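Local structure of esterase LipW (Mycobacterium marinum, 3QH4) at residues T250-E256 against S277-F283. The protein is an alpha/beta-hydrolase-fold esterase of the Abhydrolase_3 family that probably hydrolyses carboxylic ester bonds in a narrow range of substrates. Residues are numbered along the deposited sequence; the frame is centred on the assembly and turned at random.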
loop_
_atom_site.group_PDB
_atom_site.type_symbol
_atom_site.label_atom_id
_atom_site.label_comp_id
_atom_site.label_asym_id
_atom_site.label_seq_id
_atom_site.Cartn_x
_atom_site.Cartn_y
_atom_site.Cartn_z
ATOM N N THR A 250 -1.935 14.372 2.676
ATOM C CA THR A 250 -2.066 13.125 1.914
ATOM C C THR A 250 -1.534 13.269 0.485
ATOM O O THR A 250 -1.707 14.342 -0.127
ATOM C CB THR A 250 -3.566 12.745 1.853
ATOM O OG1 THR A 250 -4.031 12.498 3.186
ATOM C CG2 THR A 250 -3.826 11.469 0.989
ATOM N N LEU A 251 -0.869 12.209 -0.009
ATOM C CA LEU A 251 -0.669 11.998 -1.449
ATOM C C LEU A 251 -1.459 10.754 -1.771
ATOM O O LEU A 251 -1.261 9.710 -1.140
ATOM C CB LEU A 251 0.798 11.775 -1.817
ATOM C CG LEU A 251 0.987 11.304 -3.265
ATOM C CD1 LEU A 251 0.608 12.415 -4.308
ATOM C CD2 LEU A 251 2.456 10.866 -3.467
ATOM N N ILE A 252 -2.354 10.865 -2.750
ATOM C CA ILE A 252 -3.155 9.708 -3.155
ATOM C C ILE A 252 -3.108 9.565 -4.669
ATOM O O ILE A 252 -3.361 10.530 -5.404
ATOM C CB ILE A 252 -4.597 9.805 -2.548
ATOM C CG1 ILE A 252 -5.445 8.588 -2.944
ATOM C CG2 ILE A 252 -5.324 11.101 -2.974
ATOM C CD1 ILE A 252 -6.833 8.532 -2.194
ATOM N N THR A 253 -2.817 8.349 -5.146
ATOM C CA THR A 253 -2.541 8.153 -6.560
ATOM C C THR A 253 -3.299 6.922 -7.069
ATOM O O THR A 253 -3.633 6.020 -6.276
ATOM C CB THR A 253 -1.019 7.940 -6.773
ATOM O OG1 THR A 253 -0.532 6.928 -5.871
ATOM C CG2 THR A 253 -0.240 9.242 -6.537
ATOM N N CYS A 254 -3.610 6.879 -8.372
ATOM C CA CYS A 254 -4.239 5.675 -8.932
ATOM C C CYS A 254 -4.180 5.709 -10.445
ATOM O O CYS A 254 -4.241 6.791 -11.028
ATOM C CB CYS A 254 -5.712 5.633 -8.491
ATOM S SG CYS A 254 -6.442 3.982 -8.643
ATOM N N GLY A 255 -4.038 4.536 -11.077
ATOM C CA GLY A 255 -4.185 4.435 -12.545
ATOM C C GLY A 255 -5.660 4.572 -12.895
ATOM O O GLY A 255 -6.511 4.258 -12.082
ATOM N N GLU A 256 -5.966 5.025 -14.112
ATOM C CA GLU A 256 -7.370 5.248 -14.477
ATOM C C GLU A 256 -8.102 3.963 -14.820
ATOM O O GLU A 256 -9.338 3.923 -14.742
ATOM C CB GLU A 256 -7.515 6.250 -15.626
ATOM C CG GLU A 256 -6.928 5.744 -16.930
ATOM C CD GLU A 256 -7.269 6.606 -18.138
ATOM O OE1 GLU A 256 -8.257 7.370 -18.074
ATOM O OE2 GLU A 256 -6.549 6.498 -19.159
ATOM N N SER A 277 -4.903 18.775 3.501
ATOM C CA SER A 277 -4.078 19.117 2.332
ATOM C C SER A 277 -3.831 17.821 1.564
ATOM O O SER A 277 -3.266 16.865 2.098
ATOM C CB SER A 277 -2.756 19.769 2.728
ATOM O OG SER A 277 -2.000 20.071 1.561
ATOM N N THR A 278 -4.264 17.796 0.314
ATOM C CA THR A 278 -4.260 16.555 -0.475
ATOM C C THR A 278 -3.682 16.801 -1.857
ATOM O O THR A 278 -4.091 17.745 -2.580
ATOM C CB THR A 278 -5.728 16.011 -0.621
ATOM O OG1 THR A 278 -6.276 15.838 0.692
ATOM C CG2 THR A 278 -5.743 14.613 -1.308
ATOM N N GLU A 279 -2.721 15.956 -2.214
ATOM C CA GLU A 279 -2.217 15.923 -3.592
ATOM C C GLU A 279 -2.794 14.666 -4.213
ATOM O O GLU A 279 -2.681 13.568 -3.647
ATOM C CB GLU A 279 -0.683 15.909 -3.592
ATOM C CG GLU A 279 -0.114 15.854 -5.014
ATOM C CD GLU A 279 1.321 16.340 -5.104
ATOM O OE1 GLU A 279 2.081 16.073 -4.168
ATOM O OE2 GLU A 279 1.685 16.999 -6.111
ATOM N N LEU A 280 -3.411 14.813 -5.382
ATOM C CA LEU A 280 -4.074 13.682 -6.019
ATOM C C LEU A 280 -3.565 13.546 -7.436
ATOM O O LEU A 280 -3.451 14.538 -8.137
ATOM C CB LEU A 280 -5.591 13.925 -6.071
ATOM C CG LEU A 280 -6.430 13.087 -7.051
ATOM C CD1 LEU A 280 -6.482 11.628 -6.569
ATOM C CD2 LEU A 280 -7.845 13.689 -7.178
ATOM N N HIS A 281 -3.279 12.309 -7.855
ATOM C CA HIS A 281 -2.967 12.055 -9.265
ATOM C C HIS A 281 -3.648 10.818 -9.818
ATOM O O HIS A 281 -3.595 9.743 -9.185
ATOM C CB HIS A 281 -1.468 11.870 -9.512
ATOM C CG HIS A 281 -1.097 12.086 -10.940
ATOM N ND1 HIS A 281 -0.759 13.323 -11.431
ATOM C CD2 HIS A 281 -1.036 11.231 -11.988
ATOM C CE1 HIS A 281 -0.505 13.232 -12.718
ATOM N NE2 HIS A 281 -0.664 11.972 -13.084
ATOM N N ILE A 282 -4.252 10.975 -10.996
ATOM C CA ILE A 282 -4.771 9.825 -11.741
ATOM C C ILE A 282 -3.855 9.676 -12.960
ATOM O O ILE A 282 -3.715 10.596 -13.759
ATOM C CB ILE A 282 -6.241 10.036 -12.213
ATOM C CG1 ILE A 282 -7.183 10.202 -11.008
ATOM C CG2 ILE A 282 -6.709 8.829 -13.095
ATOM C CD1 ILE A 282 -7.169 8.958 -10.034
ATOM N N PHE A 283 -3.255 8.493 -13.098
ATOM C CA PHE A 283 -2.324 8.225 -14.197
ATOM C C PHE A 283 -3.070 7.584 -15.350
ATOM O O PHE A 283 -3.769 6.582 -15.155
ATOM C CB PHE A 283 -1.219 7.267 -13.716
ATOM C CG PHE A 283 -0.271 7.908 -12.752
ATOM C CD1 PHE A 283 0.851 8.616 -13.242
ATOM C CD2 PHE A 283 -0.475 7.809 -11.386
ATOM C CE1 PHE A 283 1.758 9.213 -12.346
ATOM C CE2 PHE A 283 0.417 8.443 -10.469
ATOM C CZ PHE A 283 1.533 9.136 -10.979
#
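Seven backbone hydrogen bonds zip these two parallel strands together, the last two of the central sheet of the alpha/beta hydrolase fold. Segment 250-256 donates from alternate residues: Thr250 N to Ser277 O (2.9 Å), Ile252 N to Glu279 O (2.9 Å), Cys254 N to His281 O (3.0 Å) and Glu256 N to Phe283 O (2.9 Å). In return, Glu279 N reaches Thr250 O at 2.8 Å, His281 N reaches Ile252 O at 3.0 Å and Phe283 N reaches Cys254 O at 2.9 Å. The other edge of 250-255 is bonded to strand 189-193, whereas 278-283 is the outermost strand at this end of the sheet. Helix 261-273 makes the beta-alpha-beta crossover between them and packs on the face carrying Thr250, Ile252 and Thr278. There Ile252 CG2 meets Leu280 CD1 at 3.8 Å, and farther along, Cys254 CB lies 3.9 Å from Ile282 CD1. Cys254 also borders a probable Ser166-His288-Asp258 catalytic triad, so this end of the strand pair lies beside the likely active site. The opposite face, with Leu251, Thr253, His281 and Phe283, packs under helix 298-315; Thr253 OG1 is hydrogen-bonded to His193 ND1. Beside it the Phe283 ring presents its edge, with CE2 4.0 Å from Thr253 CB.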